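Local atomic coordinates of glycosyl hydrolases family 31 family protein (PDB entry 6DRU), a protein that catalyses the hydrolysis of xyloglucan oligosaccharides, releasing alpha-xylose from the glucose at their non-reducing end. Residues 496-501 with 542-547. Numbering follows the deposited sequence.
Sequences AVQVAS and VRWLAW
Gln498 meets two tryptophans of the helical segment 542-547 with the apolar part of its chain. Its CB lies at the edge of the Trp547 indole, near the ring plane and 3.7 Å from CH2, while CG approaches CZ2 of Trp544 at 4.1 Å. A bend at chi2 then turns the amide away from 542-547, its plane 32° from the Trp544 ring. Glutamine suits this place because its methylenes can pack against indoles while its polar end bonds elsewhere: OE1 is hydrogen-bonded to Ser485 OG, just after strand 481-484, and NE2 makes a weak bond back to Thr494 O in the preceding turn of its own helix. Next along the helix, Val499 CG2 lies above the plane of the Trp547 indole, offset toward its rim. With chi1 -175°, CG1 is anti to the backbone N and CG2 is the branch that touches, 3.5 Å from Trp547 CZ2 and 3.8 Å from CH2. A compact branched methyl suits the apolar benzo ring of the indole; at the pyrrole end, NE1 finds its polar partner in Tyr643 OH.

The large indoles suit the spacing of the nearly parallel helices, whose axes are 12.3 Å apart at 17°. Trp547 and Trp544 bridge most of that gap, and both also touch Leu495, one turn before Val499. The contact is buried within the family 31 TIM-barrel domain. In the chain, helix 492-508 follows barrel strand 481-484 and precedes its parallel neighbour 513-514, a beta-alpha-beta unit, whereas helix 535-548 precedes strand 554-555 and packs against helix 582-594 through Val542, Leu545 and Ala546.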
loop_
_atom_site.group_PDB
_atom_site.type_symbol
_atom_site.label_atom_id
_atom_site.label_comp_id
_atom_site.label_asym_id
_atom_site.label_seq_id
_atom_site.Cartn_x
_atom_site.Cartn_y
_atom_site.Cartn_z
ATOM N N ALA A 496 -43.029 -6.447 -7.162
ATOM C CA ALA A 496 -42.879 -7.770 -6.568
ATOM C C ALA A 496 -41.586 -7.902 -5.773
ATOM O O ALA A 496 -41.553 -8.613 -4.761
ATOM C CB ALA A 496 -42.939 -8.842 -7.658
ATOM N N VAL A 497 -40.513 -7.235 -6.206
ATOM C CA VAL A 497 -39.232 -7.394 -5.523
ATOM C C VAL A 497 -39.149 -6.556 -4.251
ATOM O O VAL A 497 -38.361 -6.887 -3.357
ATOM C CB VAL A 497 -38.055 -7.076 -6.461
ATOM C CG1 VAL A 497 -38.215 -7.819 -7.781
ATOM C CG2 VAL A 497 -37.923 -5.587 -6.691
ATOM N N GLN A 498 -39.930 -5.476 -4.147
ATOM C CA GLN A 498 -39.847 -4.617 -2.968
ATOM C C GLN A 498 -40.259 -5.354 -1.703
ATOM O O GLN A 498 -39.773 -5.030 -0.614
ATOM C CB GLN A 498 -40.722 -3.376 -3.149
ATOM C CG GLN A 498 -40.310 -2.479 -4.296
ATOM C CD GLN A 498 -38.820 -2.214 -4.313
ATOM O OE1 GLN A 498 -38.274 -1.616 -3.388
ATOM N NE2 GLN A 498 -38.152 -2.659 -5.370
ATOM N N VAL A 499 -41.154 -6.337 -1.822
ATOM C CA VAL A 499 -41.653 -7.043 -0.644
ATOM C C VAL A 499 -40.519 -7.789 0.049
ATOM O O VAL A 499 -40.344 -7.694 1.270
ATOM C CB VAL A 499 -42.799 -7.995 -1.030
ATOM C CG1 VAL A 499 -43.393 -8.638 0.214
ATOM C CG2 VAL A 499 -43.862 -7.250 -1.817
ATOM N N ALA A 500 -39.730 -8.541 -0.724
ATOM C CA ALA A 500 -38.647 -9.325 -0.139
ATOM C C ALA A 500 -37.587 -8.437 0.502
ATOM O O ALA A 500 -36.943 -8.847 1.474
ATOM C CB ALA A 500 -38.016 -10.224 -1.201
ATOM N N SER A 501 -37.392 -7.224 -0.023
ATOM C CA SER A 501 -36.438 -6.299 0.581
ATOM C C SER A 501 -36.891 -5.866 1.971
ATOM O O SER A 501 -36.083 -5.805 2.904
ATOM C CB SER A 501 -36.236 -5.083 -0.324
ATOM O OG SER A 501 -35.165 -4.275 0.129
ATOM N N VAL A 542 -52.478 2.009 -8.592
ATOM C CA VAL A 542 -53.538 1.677 -7.645
ATOM C C VAL A 542 -53.217 0.376 -6.920
ATOM O O VAL A 542 -53.468 0.241 -5.716
ATOM C CB VAL A 542 -54.896 1.617 -8.367
ATOM C CG1 VAL A 542 -55.959 1.021 -7.461
ATOM C CG2 VAL A 542 -55.308 3.011 -8.816
ATOM N N ARG A 543 -52.641 -0.596 -7.632
ATOM C CA ARG A 543 -52.158 -1.805 -6.972
ATOM C C ARG A 543 -51.061 -1.476 -5.967
ATOM O O ARG A 543 -51.044 -2.010 -4.851
ATOM C CB ARG A 543 -51.646 -2.803 -8.009
ATOM C CG ARG A 543 -52.705 -3.341 -8.956
ATOM C CD ARG A 543 -53.718 -4.198 -8.222
ATOM N NE ARG A 543 -54.497 -5.017 -9.144
ATOM C CZ ARG A 543 -55.460 -5.851 -8.768
ATOM N NH1 ARG A 543 -55.765 -5.979 -7.484
ATOM N NH2 ARG A 543 -56.117 -6.560 -9.676
ATOM N N TRP A 544 -50.137 -0.590 -6.349
ATOM C CA TRP A 544 -49.014 -0.244 -5.484
ATOM C C TRP A 544 -49.476 0.567 -4.278
ATOM O O TRP A 544 -49.077 0.290 -3.141
ATOM C CB TRP A 544 -47.970 0.525 -6.294
ATOM C CG TRP A 544 -46.558 0.358 -5.828
ATOM C CD1 TRP A 544 -46.116 0.317 -4.539
ATOM C CD2 TRP A 544 -45.398 0.218 -6.656
ATOM N NE1 TRP A 544 -44.751 0.158 -4.512
ATOM C CE2 TRP A 544 -44.286 0.094 -5.800
ATOM C CE3 TRP A 544 -45.191 0.182 -8.038
ATOM C CZ2 TRP A 544 -42.989 -0.062 -6.280
ATOM C CZ3 TRP A 544 -43.902 0.029 -8.513
ATOM C CH2 TRP A 544 -42.819 -0.093 -7.637
ATOM N N LEU A 545 -50.311 1.583 -4.513
ATOM C CA LEU A 545 -50.809 2.416 -3.421
ATOM C C LEU A 545 -51.599 1.593 -2.413
ATOM O O LEU A 545 -51.553 1.863 -1.207
ATOM C CB LEU A 545 -51.666 3.552 -3.989
ATOM C CG LEU A 545 -52.067 4.735 -3.099
ATOM C CD1 LEU A 545 -53.295 4.429 -2.250
ATOM C CD2 LEU A 545 -50.901 5.161 -2.221
ATOM N N ALA A 546 -52.337 0.586 -2.887
ATOM C CA ALA A 546 -53.089 -0.273 -1.980
ATOM C C ALA A 546 -52.158 -1.044 -1.053
ATOM O O ALA A 546 -52.473 -1.253 0.125
ATOM C CB ALA A 546 -53.973 -1.232 -2.776
ATOM N N TRP A 547 -51.001 -1.472 -1.567
ATOM C CA TRP A 547 -50.061 -2.230 -0.747
ATOM C C TRP A 547 -49.473 -1.371 0.364
ATOM O O TRP A 547 -49.271 -1.850 1.485
ATOM C CB TRP A 547 -48.952 -2.810 -1.622
ATOM C CG TRP A 547 -47.872 -3.490 -0.838
ATOM C CD1 TRP A 547 -48.036 -4.334 0.221
ATOM C CD2 TRP A 547 -46.460 -3.375 -1.045
ATOM N NE1 TRP A 547 -46.813 -4.758 0.684
ATOM C CE2 TRP A 547 -45.829 -4.182 -0.077
ATOM C CE3 TRP A 547 -45.668 -2.671 -1.956
ATOM C CZ2 TRP A 547 -44.445 -4.302 0.006
ATOM C CZ3 TRP A 547 -44.294 -2.792 -1.873
ATOM C CH2 TRP A 547 -43.696 -3.602 -0.900
#